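Local coordinates for protein N-alpha-acetyltransferase 35, NatC auxiliary subunit (Saccharomyces cerevisiae, PDB 6YGA) that serves as the auxiliary subunit of the yeast NatC N-terminal acetyltransferase, which acetylates the N-terminal methionine of L-A virus Gag, and supports propagation of L-A and M viruses, at residues L97-S102 with V114-Y119; A93-R98 with L266-G271; K369-Q374 with Y435-Y440; T481-S486 with Q536-L541. All blocks are in the same frame, centred on the assembly; numbering follows the deposited sequence.

Interaction 1. Residues L97-S102 with V114-Y119; sequences LRCVIS and VLSCRY
Val100 and Val114 meet through one methyl each, CG2 of Val100 lying 4.2 Å from CG2 of Val114. Both valines put CG1 anti to the backbone N (chi1 172° and 177°), which leaves CG2 beside the N and brings these two branches together at an oblique angle. One helical residue earlier, Cys99 directs its CB bond at the turn before helix 118-129: CB of Cys99 stands 4.2 Å from the backbone N of Val114, and the CA atoms of this pair are 5.7 Å apart, a close backbone approach. Further along, SG of Cys99 comes within 4.3 Å of OG of Ser116, a van der Waals neighbour; that hydroxyl is hydrogen-bonded to the carbonyl O of Thr113. The turn is fixed by its own polar atoms. Cys117 occupies the N-cap of helix 118-129, its SG accepting a weak bond of 3.3 Å from the N of Tyr119, while Thr120 OG1 bonds to the carbonyl oxygens of Val114 and Cys117. Helix 142-167 flanks both valines, with Leu158 against Val100 and Val155 against Val114. No hydrogen bond joins the two segments, and all four touching residues are buried, so the link between helix 85-104 and the following turn rests on dispersion and close backbone fit.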
# COMPACT_ATOMS: atom_id res chain seq x y z
N LEU B 97 -4.55 19.46 -16.00
CA LEU B 97 -3.32 18.68 -16.03
C LEU B 97 -2.75 18.50 -14.62
O LEU B 97 -2.24 17.42 -14.30
CB LEU B 97 -2.28 19.35 -16.93
CG LEU B 97 -2.47 19.13 -18.44
CD1 LEU B 97 -1.26 19.65 -19.21
CD2 LEU B 97 -2.70 17.66 -18.73
N ARG B 98 -2.82 19.53 -13.78
CA ARG B 98 -2.35 19.37 -12.41
C ARG B 98 -3.32 18.51 -11.60
O ARG B 98 -2.91 17.88 -10.62
CB ARG B 98 -2.14 20.73 -11.75
CG ARG B 98 -0.91 21.46 -12.29
CD ARG B 98 -0.69 22.83 -11.66
NE ARG B 98 -1.81 23.73 -11.89
CZ ARG B 98 -2.59 24.22 -10.93
NH1 ARG B 98 -2.36 23.90 -9.66
NH2 ARG B 98 -3.58 25.05 -11.23
N CYS B 99 -4.59 18.44 -12.01
CA CYS B 99 -5.50 17.46 -11.43
C CYS B 99 -5.07 16.04 -11.79
O CYS B 99 -5.20 15.12 -10.97
CB CYS B 99 -6.93 17.72 -11.89
SG CYS B 99 -7.78 19.07 -11.02
N VAL B 100 -4.55 15.85 -13.00
CA VAL B 100 -4.02 14.54 -13.39
C VAL B 100 -2.86 14.15 -12.49
O VAL B 100 -2.76 13.00 -12.05
CB VAL B 100 -3.62 14.55 -14.88
CG1 VAL B 100 -2.90 13.26 -15.25
CG2 VAL B 100 -4.84 14.76 -15.77
N ILE B 101 -1.97 15.10 -12.19
CA ILE B 101 -0.83 14.82 -11.33
C ILE B 101 -1.29 14.50 -9.91
O ILE B 101 -0.82 13.53 -9.30
CB ILE B 101 0.15 16.01 -11.35
CG1 ILE B 101 0.72 16.22 -12.76
CG2 ILE B 101 1.28 15.80 -10.34
CD1 ILE B 101 1.53 17.50 -12.91
N SER B 102 -2.21 15.30 -9.38
CA SER B 102 -2.73 15.05 -8.03
C SER B 102 -3.37 13.67 -7.93
O SER B 102 -3.26 13.00 -6.89
CB SER B 102 -3.74 16.14 -7.66
OG SER B 102 -4.21 16.00 -6.34
N VAL B 114 -9.82 14.61 -11.77
CA VAL B 114 -10.23 14.71 -13.17
C VAL B 114 -11.74 14.94 -13.29
O VAL B 114 -12.19 15.72 -14.13
CB VAL B 114 -9.79 13.45 -13.94
CG1 VAL B 114 -10.27 13.50 -15.39
CG2 VAL B 114 -8.27 13.31 -13.89
N LEU B 115 -12.53 14.28 -12.44
CA LEU B 115 -13.98 14.38 -12.52
C LEU B 115 -14.54 15.63 -11.86
O LEU B 115 -15.72 15.93 -12.06
CB LEU B 115 -14.63 13.14 -11.90
CG LEU B 115 -14.41 11.82 -12.64
CD1 LEU B 115 -15.23 10.71 -12.00
CD2 LEU B 115 -14.77 11.97 -14.11
N SER B 116 -13.73 16.36 -11.09
CA SER B 116 -14.19 17.64 -10.54
C SER B 116 -14.43 18.68 -11.63
O SER B 116 -15.21 19.61 -11.43
CB SER B 116 -13.18 18.17 -9.52
OG SER B 116 -11.92 18.42 -10.13
N CYS B 117 -13.78 18.53 -12.78
CA CYS B 117 -13.97 19.46 -13.89
C CYS B 117 -15.35 19.26 -14.51
O CYS B 117 -15.74 18.14 -14.84
CB CYS B 117 -12.88 19.27 -14.93
SG CYS B 117 -13.04 20.28 -16.43
N ARG B 118 -16.08 20.36 -14.70
CA ARG B 118 -17.41 20.26 -15.31
C ARG B 118 -17.33 19.91 -16.79
O ARG B 118 -18.31 19.39 -17.34
CB ARG B 118 -18.18 21.57 -15.12
CG ARG B 118 -18.47 21.90 -13.67
CD ARG B 118 -19.35 20.83 -13.04
NE ARG B 118 -20.65 20.75 -13.70
CZ ARG B 118 -21.69 21.50 -13.39
NH1 ARG B 118 -21.60 22.40 -12.42
NH2 ARG B 118 -22.84 21.36 -14.04
N TYR B 119 -16.20 20.18 -17.45
CA TYR B 119 -16.08 19.86 -18.87
C TYR B 119 -15.90 18.37 -19.09
O TYR B 119 -16.49 17.79 -20.01
CB TYR B 119 -14.93 20.64 -19.49
CG TYR B 119 -15.17 22.14 -19.54
CD1 TYR B 119 -15.88 22.71 -20.59
CD2 TYR B 119 -14.68 22.97 -18.55
CE1 TYR B 119 -16.11 24.07 -20.64
CE2 TYR B 119 -14.90 24.34 -18.59
CZ TYR B 119 -15.61 24.88 -19.64
OH TYR B 119 -15.83 26.23 -19.70

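Interaction 2. Residues A93-R98 with L266-G271; sequences ADRLLR and LSPPKG
Leu266 opens the loop's contact with helix 85-104 by placing CD1 3.6 Å from OD2 of Asp94, a methyl against a carboxylate oxygen. That oxygen is engaged mainly within its own helix. Arg98 grips it side-on with two nitrogens, NE and NH2 each 3.2 Å from OD2 of Asp94, in a salt bridge one helical turn long. Both donors arrive from the same face of the carboxylate, about 40° out of its plane, and the other oxygen, OD1, is hydrogen-bonded to Tyr297 OH. The trans chi1 of Asp94 (163°) places the carboxylate beside the Leu266 methyl. Two residues on, Pro268 presents its ring to the aliphatic part of Arg95, CG of the proline being 4.3 Å from CD of the arginine. The extended Arg95 chain brings its CD alongside the proline ring. Pro269 carries the loop to Ser88 and Ile92, earlier on the same helix. The loop thus runs along one flank of helix 85-104, between helices 245-260 and 276-280 in sequence; Leu266 also reaches Met219 of helix 215-231, whose Ile223 packs on Asp94, while helix 142-167 takes up Leu96.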
# COMPACT_ATOMS: atom_id res chain seq x y z
N ALA B 93 -7.19 24.36 -18.81
CA ALA B 93 -6.36 23.23 -19.21
C ALA B 93 -5.23 22.99 -18.21
O ALA B 93 -4.90 21.84 -17.91
CB ALA B 93 -5.80 23.46 -20.61
N ASP B 94 -4.64 24.06 -17.68
CA ASP B 94 -3.55 23.91 -16.73
C ASP B 94 -4.00 23.19 -15.47
O ASP B 94 -3.34 22.24 -15.02
CB ASP B 94 -2.97 25.28 -16.38
CG ASP B 94 -2.14 25.25 -15.12
OD1 ASP B 94 -1.09 24.57 -15.12
OD2 ASP B 94 -2.54 25.90 -14.13
N ARG B 95 -5.12 23.62 -14.89
CA ARG B 95 -5.58 22.99 -13.65
C ARG B 95 -5.97 21.54 -13.89
O ARG B 95 -5.77 20.68 -13.02
CB ARG B 95 -6.75 23.78 -13.06
CG ARG B 95 -7.43 23.09 -11.90
CD ARG B 95 -8.09 24.08 -10.96
NE ARG B 95 -8.77 23.39 -9.87
CZ ARG B 95 -9.26 24.00 -8.79
NH1 ARG B 95 -9.14 25.31 -8.65
NH2 ARG B 95 -9.87 23.28 -7.86
N LEU B 96 -6.53 21.24 -15.06
CA LEU B 96 -6.89 19.86 -15.37
C LEU B 96 -5.65 18.97 -15.41
O LEU B 96 -5.67 17.84 -14.91
CB LEU B 96 -7.65 19.80 -16.69
CG LEU B 96 -8.03 18.40 -17.17
CD1 LEU B 96 -9.00 17.73 -16.20
CD2 LEU B 96 -8.63 18.46 -18.57
N LEU B 97 -4.55 19.46 -16.00
CA LEU B 97 -3.32 18.68 -16.03
C LEU B 97 -2.75 18.50 -14.62
O LEU B 97 -2.24 17.42 -14.30
CB LEU B 97 -2.28 19.35 -16.93
CG LEU B 97 -2.47 19.13 -18.44
CD1 LEU B 97 -1.26 19.65 -19.21
CD2 LEU B 97 -2.70 17.66 -18.73
N ARG B 98 -2.82 19.53 -13.78
CA ARG B 98 -2.35 19.37 -12.41
C ARG B 98 -3.32 18.51 -11.60
O ARG B 98 -2.91 17.88 -10.62
CB ARG B 98 -2.14 20.73 -11.75
CG ARG B 98 -0.91 21.46 -12.29
CD ARG B 98 -0.69 22.83 -11.66
NE ARG B 98 -1.81 23.73 -11.89
CZ ARG B 98 -2.59 24.22 -10.93
NH1 ARG B 98 -2.36 23.90 -9.66
NH2 ARG B 98 -3.58 25.05 -11.23
N LEU B 266 -2.75 32.69 -13.16
CA LEU B 266 -3.84 31.96 -13.79
C LEU B 266 -5.03 31.89 -12.86
O LEU B 266 -4.89 31.55 -11.67
CB LEU B 266 -3.40 30.55 -14.16
CG LEU B 266 -2.36 30.42 -15.26
CD1 LEU B 266 -1.50 29.20 -15.01
CD2 LEU B 266 -3.03 30.34 -16.61
N SER B 267 -6.22 32.17 -13.39
CA SER B 267 -7.46 32.05 -12.65
C SER B 267 -8.52 31.39 -13.54
O SER B 267 -9.05 32.03 -14.45
CB SER B 267 -7.95 33.41 -12.17
OG SER B 267 -7.14 33.90 -11.11
N PRO B 268 -8.82 30.11 -13.31
CA PRO B 268 -9.92 29.49 -14.05
C PRO B 268 -11.23 30.17 -13.70
O PRO B 268 -11.38 30.77 -12.62
CB PRO B 268 -9.89 28.03 -13.57
CG PRO B 268 -8.52 27.83 -13.03
CD PRO B 268 -8.12 29.15 -12.45
N PRO B 269 -12.22 30.10 -14.59
CA PRO B 269 -13.55 30.62 -14.25
C PRO B 269 -14.09 29.95 -12.99
O PRO B 269 -13.96 28.74 -12.81
CB PRO B 269 -14.40 30.28 -15.48
CG PRO B 269 -13.42 30.17 -16.58
CD PRO B 269 -12.17 29.60 -15.97
N LYS B 270 -14.67 30.76 -12.12
CA LYS B 270 -15.20 30.26 -10.86
C LYS B 270 -16.31 29.24 -11.11
O LYS B 270 -17.23 29.48 -11.90
CB LYS B 270 -15.71 31.42 -10.01
CG LYS B 270 -14.60 32.29 -9.44
CD LYS B 270 -15.15 33.27 -8.41
CE LYS B 270 -14.03 34.11 -7.80
NZ LYS B 270 -14.57 35.09 -6.81
N GLY B 271 -16.21 28.10 -10.43
CA GLY B 271 -17.15 27.01 -10.62
C GLY B 271 -16.76 26.02 -11.69
O GLY B 271 -17.49 25.03 -11.89

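Interaction 3. Residues K369-Q374 with Y435-Y440; sequences KEFSAQ and YCSWTY. With EDO (1,2-ethanediol), chain C.
A molecule of 1,2-ethanediol, probably from the crystallisation liquor, sits beside the aromatic pair Phe371 and Trp438 and touches both residues. NE1 of Trp438 donates to O2 of the diol over 2.7 Å, the N-H...O angle being a bent 141°, and the diol's O1 lies 3.4 Å from CB of Phe371. The same diol bonds to the carbonyl O of His367, which ties it to helix 360-372 as well. The rings form an offset edge-to-face pair: the edge of the indole is turned toward the phenyl face, the centroid of its five-membered ring is 5.7 Å from that of Phe371, and the planes stand at 79°. CD1 of Trp438 leads this approach, 4.0 Å from CG of Phe371. CB of Phe371 lies at the indole edge, 3.8 Å from CD1 of Trp438. Both side chains have CG anti to the backbone N, and they cross at a slant. At the edge of the phenyl, near its plane, OG of Ser437 lies 3.8 Å from CE2 of Phe371. Further aromatic rings surround the pair: Tyr364 meets Trp438 edge-to-face, and Phe441 meets Phe371. Helix 360-372 ends beside the contact, where Ala373 leaves helical geometry with positive phi. Aromatic packing between helices in this manner fits the all-helical architecture of the NAA35-like region, which belongs to the TPR clan.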
# COMPACT_ATOMS: atom_id res chain seq x y z
N LYS B 369 19.94 -22.27 -15.18
CA LYS B 369 21.18 -22.51 -15.91
C LYS B 369 22.27 -21.53 -15.50
O LYS B 369 23.42 -21.92 -15.32
CB LYS B 369 20.92 -22.42 -17.41
CG LYS B 369 22.17 -22.36 -18.27
CD LYS B 369 21.85 -22.74 -19.70
CE LYS B 369 22.77 -22.04 -20.69
NZ LYS B 369 22.49 -20.58 -20.76
N GLU B 370 21.93 -20.25 -15.35
CA GLU B 370 22.95 -19.27 -15.00
C GLU B 370 23.41 -19.43 -13.56
O GLU B 370 24.54 -19.06 -13.22
CB GLU B 370 22.45 -17.85 -15.27
CG GLU B 370 22.16 -17.57 -16.74
CD GLU B 370 21.57 -16.19 -17.00
OE1 GLU B 370 21.88 -15.26 -16.24
OE2 GLU B 370 20.79 -16.04 -17.97
N PHE B 371 22.56 -19.99 -12.69
CA PHE B 371 22.93 -20.21 -11.30
C PHE B 371 23.67 -21.53 -11.09
O PHE B 371 24.54 -21.61 -10.21
CB PHE B 371 21.69 -20.18 -10.41
CG PHE B 371 21.97 -20.43 -8.96
CD1 PHE B 371 22.39 -19.40 -8.13
CD2 PHE B 371 21.81 -21.70 -8.41
CE1 PHE B 371 22.65 -19.63 -6.78
CE2 PHE B 371 22.08 -21.94 -7.07
CZ PHE B 371 22.50 -20.90 -6.26
N SER B 372 23.36 -22.56 -11.87
CA SER B 372 23.96 -23.87 -11.69
C SER B 372 24.91 -24.28 -12.80
O SER B 372 25.68 -25.23 -12.60
CB SER B 372 22.87 -24.95 -11.56
OG SER B 372 22.24 -25.16 -12.81
N ALA B 373 24.88 -23.61 -13.95
CA ALA B 373 25.76 -23.91 -15.08
C ALA B 373 25.58 -25.34 -15.57
O ALA B 373 26.54 -26.02 -15.92
CB ALA B 373 27.23 -23.64 -14.72
N GLN B 374 24.33 -25.80 -15.61
CA GLN B 374 24.02 -27.16 -16.03
C GLN B 374 22.84 -27.17 -16.99
O GLN B 374 21.79 -26.58 -16.69
CB GLN B 374 23.74 -28.07 -14.83
CG GLN B 374 24.99 -28.77 -14.31
CD GLN B 374 24.75 -29.50 -13.01
OE1 GLN B 374 23.78 -29.22 -12.30
NE2 GLN B 374 25.63 -30.44 -12.69
N TYR B 435 17.12 -28.31 -9.44
CA TYR B 435 16.00 -27.40 -9.21
C TYR B 435 15.76 -27.19 -7.72
O TYR B 435 15.41 -26.08 -7.29
CB TYR B 435 14.74 -27.91 -9.90
CG TYR B 435 14.89 -28.09 -11.39
CD1 TYR B 435 15.13 -27.01 -12.22
CD2 TYR B 435 14.80 -29.35 -11.97
CE1 TYR B 435 15.28 -27.17 -13.58
CE2 TYR B 435 14.95 -29.52 -13.33
CZ TYR B 435 15.19 -28.42 -14.13
OH TYR B 435 15.33 -28.58 -15.49
N CYS B 436 15.94 -28.24 -6.92
CA CYS B 436 15.88 -28.09 -5.46
C CYS B 436 16.90 -27.06 -4.98
O CYS B 436 16.59 -26.23 -4.12
CB CYS B 436 16.10 -29.44 -4.79
SG CYS B 436 16.11 -29.43 -2.98
N SER B 437 18.11 -27.08 -5.55
CA SER B 437 19.14 -26.13 -5.15
C SER B 437 18.73 -24.70 -5.49
O SER B 437 18.84 -23.79 -4.66
CB SER B 437 20.47 -26.49 -5.81
OG SER B 437 21.38 -25.41 -5.80
N TRP B 438 18.26 -24.47 -6.72
CA TRP B 438 17.87 -23.12 -7.12
C TRP B 438 16.66 -22.63 -6.33
O TRP B 438 16.60 -21.45 -5.95
CB TRP B 438 17.57 -23.07 -8.62
CG TRP B 438 17.17 -21.71 -9.10
CD1 TRP B 438 18.00 -20.73 -9.56
CD2 TRP B 438 15.84 -21.18 -9.17
NE1 TRP B 438 17.26 -19.62 -9.91
CE2 TRP B 438 15.94 -19.87 -9.68
CE3 TRP B 438 14.58 -21.68 -8.84
CZ2 TRP B 438 14.82 -19.06 -9.87
CZ3 TRP B 438 13.47 -20.88 -9.03
CH2 TRP B 438 13.60 -19.58 -9.54
N THR B 439 15.69 -23.51 -6.08
CA THR B 439 14.55 -23.14 -5.25
C THR B 439 15.00 -22.74 -3.85
O THR B 439 14.49 -21.78 -3.27
CB THR B 439 13.55 -24.30 -5.17
OG1 THR B 439 13.23 -24.74 -6.50
CG2 THR B 439 12.27 -23.85 -4.47
N TYR B 440 15.97 -23.47 -3.29
CA TYR B 440 16.47 -23.14 -1.96
C TYR B 440 17.11 -21.76 -1.95
O TYR B 440 16.91 -20.97 -1.01
CB TYR B 440 17.45 -24.20 -1.48
CG TYR B 440 17.98 -23.97 -0.09
CD1 TYR B 440 17.13 -23.99 1.01
CD2 TYR B 440 19.33 -23.74 0.13
CE1 TYR B 440 17.61 -23.79 2.29
CE2 TYR B 440 19.82 -23.54 1.40
CZ TYR B 440 18.96 -23.56 2.48
OH TYR B 440 19.45 -23.35 3.75
C1 EDO C . 19.27 -16.18 -11.57
O1 EDO C . 20.09 -17.32 -11.31
C2 EDO C . 18.43 -15.86 -10.34
O2 EDO C . 17.58 -16.98 -10.02

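Interaction 4. Residues T481-S486 with Q536-L541; sequences TFLKDS and QFLNYL
Apolar packing between Leu483 and the pair Leu538 and Leu541 carries most of this contact. Leu483 divides its two methyls: CD1 rests 3.8 Å from CB of Leu541, whereas CD2 lies 4.0 Å from CD2 of Leu538. All three leucines hold CG beside the backbone N and anti to the carbonyl carbon (chi1 -72° for Leu483), and the Leu483 side chain crosses that of Leu541 at about a right angle. A methyl-to-backbone contact adds to this, CD1 of Leu538 approaching C of Ser486 at 3.9 Å. The helix segments run nearly antiparallel, at 161°, with axes 9.9 Å apart, and Leu483 and Leu538 have the nearest CA atoms, at 6.9 Å. The Ser486 hydroxyl is satisfied within its own helix: OG bonds to O of Phe482 at 2.9 Å, reaching the carbonyl from the face opposite to that used by N of Ser486, and lies over the centre of one Phe482 ring face. Just past the segment, Gln487 NE2 donates to OD1 of Asn539. Phe371 of helix 360-372 and Phe441 of helix 433-456 extend the apolar surface around Leu483. The two six-residue segments thus meet through apolar burial, flanked by the Asn539-Gln487 hydrogen bond.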
# COMPACT_ATOMS: atom_id res chain seq x y z
N THR B 481 27.10 -20.61 3.34
CA THR B 481 27.55 -22.00 3.30
C THR B 481 27.02 -22.71 2.06
O THR B 481 27.76 -23.43 1.38
CB THR B 481 27.10 -22.74 4.56
OG1 THR B 481 27.71 -22.15 5.71
CG2 THR B 481 27.49 -24.21 4.49
N PHE B 482 25.73 -22.51 1.75
CA PHE B 482 25.15 -23.09 0.54
C PHE B 482 25.84 -22.55 -0.71
O PHE B 482 26.16 -23.33 -1.62
CB PHE B 482 23.65 -22.80 0.51
CG PHE B 482 23.00 -23.05 -0.82
CD1 PHE B 482 22.65 -24.34 -1.20
CD2 PHE B 482 22.72 -22.01 -1.68
CE1 PHE B 482 22.04 -24.58 -2.42
CE2 PHE B 482 22.11 -22.24 -2.90
CZ PHE B 482 21.77 -23.52 -3.27
N LEU B 483 26.07 -21.24 -0.77
CA LEU B 483 26.72 -20.68 -1.95
C LEU B 483 28.16 -21.15 -2.08
O LEU B 483 28.65 -21.37 -3.20
CB LEU B 483 26.67 -19.15 -1.91
CG LEU B 483 25.31 -18.50 -2.14
CD1 LEU B 483 25.44 -17.00 -1.92
CD2 LEU B 483 24.78 -18.81 -3.53
N LYS B 484 28.86 -21.32 -0.96
CA LYS B 484 30.25 -21.76 -1.02
C LYS B 484 30.35 -23.18 -1.55
O LYS B 484 31.24 -23.49 -2.36
CB LYS B 484 30.90 -21.66 0.37
CG LYS B 484 32.41 -21.83 0.35
CD LYS B 484 33.06 -20.75 -0.49
CE LYS B 484 34.53 -21.04 -0.75
NZ LYS B 484 35.15 -19.94 -1.54
N ASP B 485 29.45 -24.06 -1.12
CA ASP B 485 29.40 -25.41 -1.65
C ASP B 485 29.03 -25.41 -3.13
O ASP B 485 29.59 -26.18 -3.92
CB ASP B 485 28.42 -26.26 -0.85
CG ASP B 485 28.81 -26.41 0.61
OD1 ASP B 485 29.94 -26.00 0.98
OD2 ASP B 485 27.99 -26.92 1.40
N SER B 486 28.09 -24.55 -3.52
CA SER B 486 27.74 -24.43 -4.94
C SER B 486 28.95 -24.03 -5.77
O SER B 486 29.17 -24.58 -6.85
CB SER B 486 26.61 -23.41 -5.12
OG SER B 486 25.44 -23.80 -4.43
N GLN B 536 31.92 -16.73 -11.56
CA GLN B 536 32.07 -15.31 -11.23
C GLN B 536 30.78 -14.71 -10.71
O GLN B 536 30.82 -13.77 -9.91
CB GLN B 536 32.57 -14.56 -12.46
CG GLN B 536 33.93 -15.04 -12.91
CD GLN B 536 34.17 -14.84 -14.39
OE1 GLN B 536 33.77 -13.83 -14.97
NE2 GLN B 536 34.83 -15.81 -15.01
N PHE B 537 29.63 -15.25 -11.13
CA PHE B 537 28.36 -14.82 -10.54
C PHE B 537 28.27 -15.22 -9.08
O PHE B 537 27.92 -14.40 -8.22
CB PHE B 537 27.19 -15.41 -11.35
CG PHE B 537 25.84 -15.15 -10.73
CD1 PHE B 537 25.49 -13.90 -10.25
CD2 PHE B 537 24.90 -16.17 -10.66
CE1 PHE B 537 24.24 -13.67 -9.70
CE2 PHE B 537 23.65 -15.95 -10.11
CZ PHE B 537 23.32 -14.70 -9.63
N LEU B 538 28.59 -16.48 -8.76
CA LEU B 538 28.59 -16.92 -7.37
C LEU B 538 29.61 -16.15 -6.55
O LEU B 538 29.43 -15.98 -5.34
CB LEU B 538 28.86 -18.42 -7.28
CG LEU B 538 27.79 -19.33 -7.89
CD1 LEU B 538 28.23 -20.78 -7.88
CD2 LEU B 538 26.47 -19.16 -7.15
N ASN B 539 30.68 -15.69 -7.19
CA ASN B 539 31.65 -14.86 -6.49
C ASN B 539 31.01 -13.56 -6.01
O ASN B 539 31.30 -13.08 -4.91
CB ASN B 539 32.85 -14.57 -7.39
CG ASN B 539 34.16 -14.76 -6.69
OD1 ASN B 539 34.69 -15.87 -6.62
ND2 ASN B 539 34.70 -13.67 -6.15
N TYR B 540 30.14 -12.97 -6.84
CA TYR B 540 29.45 -11.75 -6.44
C TYR B 540 28.44 -12.02 -5.34
O TYR B 540 28.33 -11.24 -4.38
CB TYR B 540 28.77 -11.11 -7.65
CG TYR B 540 27.66 -10.15 -7.30
CD1 TYR B 540 27.94 -8.94 -6.68
CD2 TYR B 540 26.34 -10.45 -7.58
CE1 TYR B 540 26.93 -8.05 -6.35
CE2 TYR B 540 25.31 -9.57 -7.26
CZ TYR B 540 25.62 -8.37 -6.64
OH TYR B 540 24.61 -7.49 -6.31
N LEU B 541 27.68 -13.11 -5.45
CA LEU B 541 26.70 -13.44 -4.42
C LEU B 541 27.37 -13.69 -3.08
O LEU B 541 26.84 -13.31 -2.03
CB LEU B 541 25.88 -14.66 -4.84
CG LEU B 541 24.94 -14.48 -6.04
CD1 LEU B 541 24.23 -15.79 -6.35
CD2 LEU B 541 23.93 -13.37 -5.77

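The four contacts fall into two pairs on opposite sides of the chain's centre. Interactions 1 and 2 share Leu97 and Arg98 of helix 85-104, their centres about 9 Å apart, and CG of Arg118 lies 3.7 Å from O of Gly271. Interactions 3 and 4, with centres about 12 Å apart, form one continuous aromatic and aliphatic packing: CZ of Phe371 lies 3.6 Å from CE2 of Phe482, and CE1 of Phe371 3.9 Å from CD2 of Leu538. Centres of different pairs lie about 50 to 58 Å apart. An ethanediol is bonded to Trp438 in interaction 3, and a second lies about 5 Å from the Ser437 side chain. No other protein chain touches these segments.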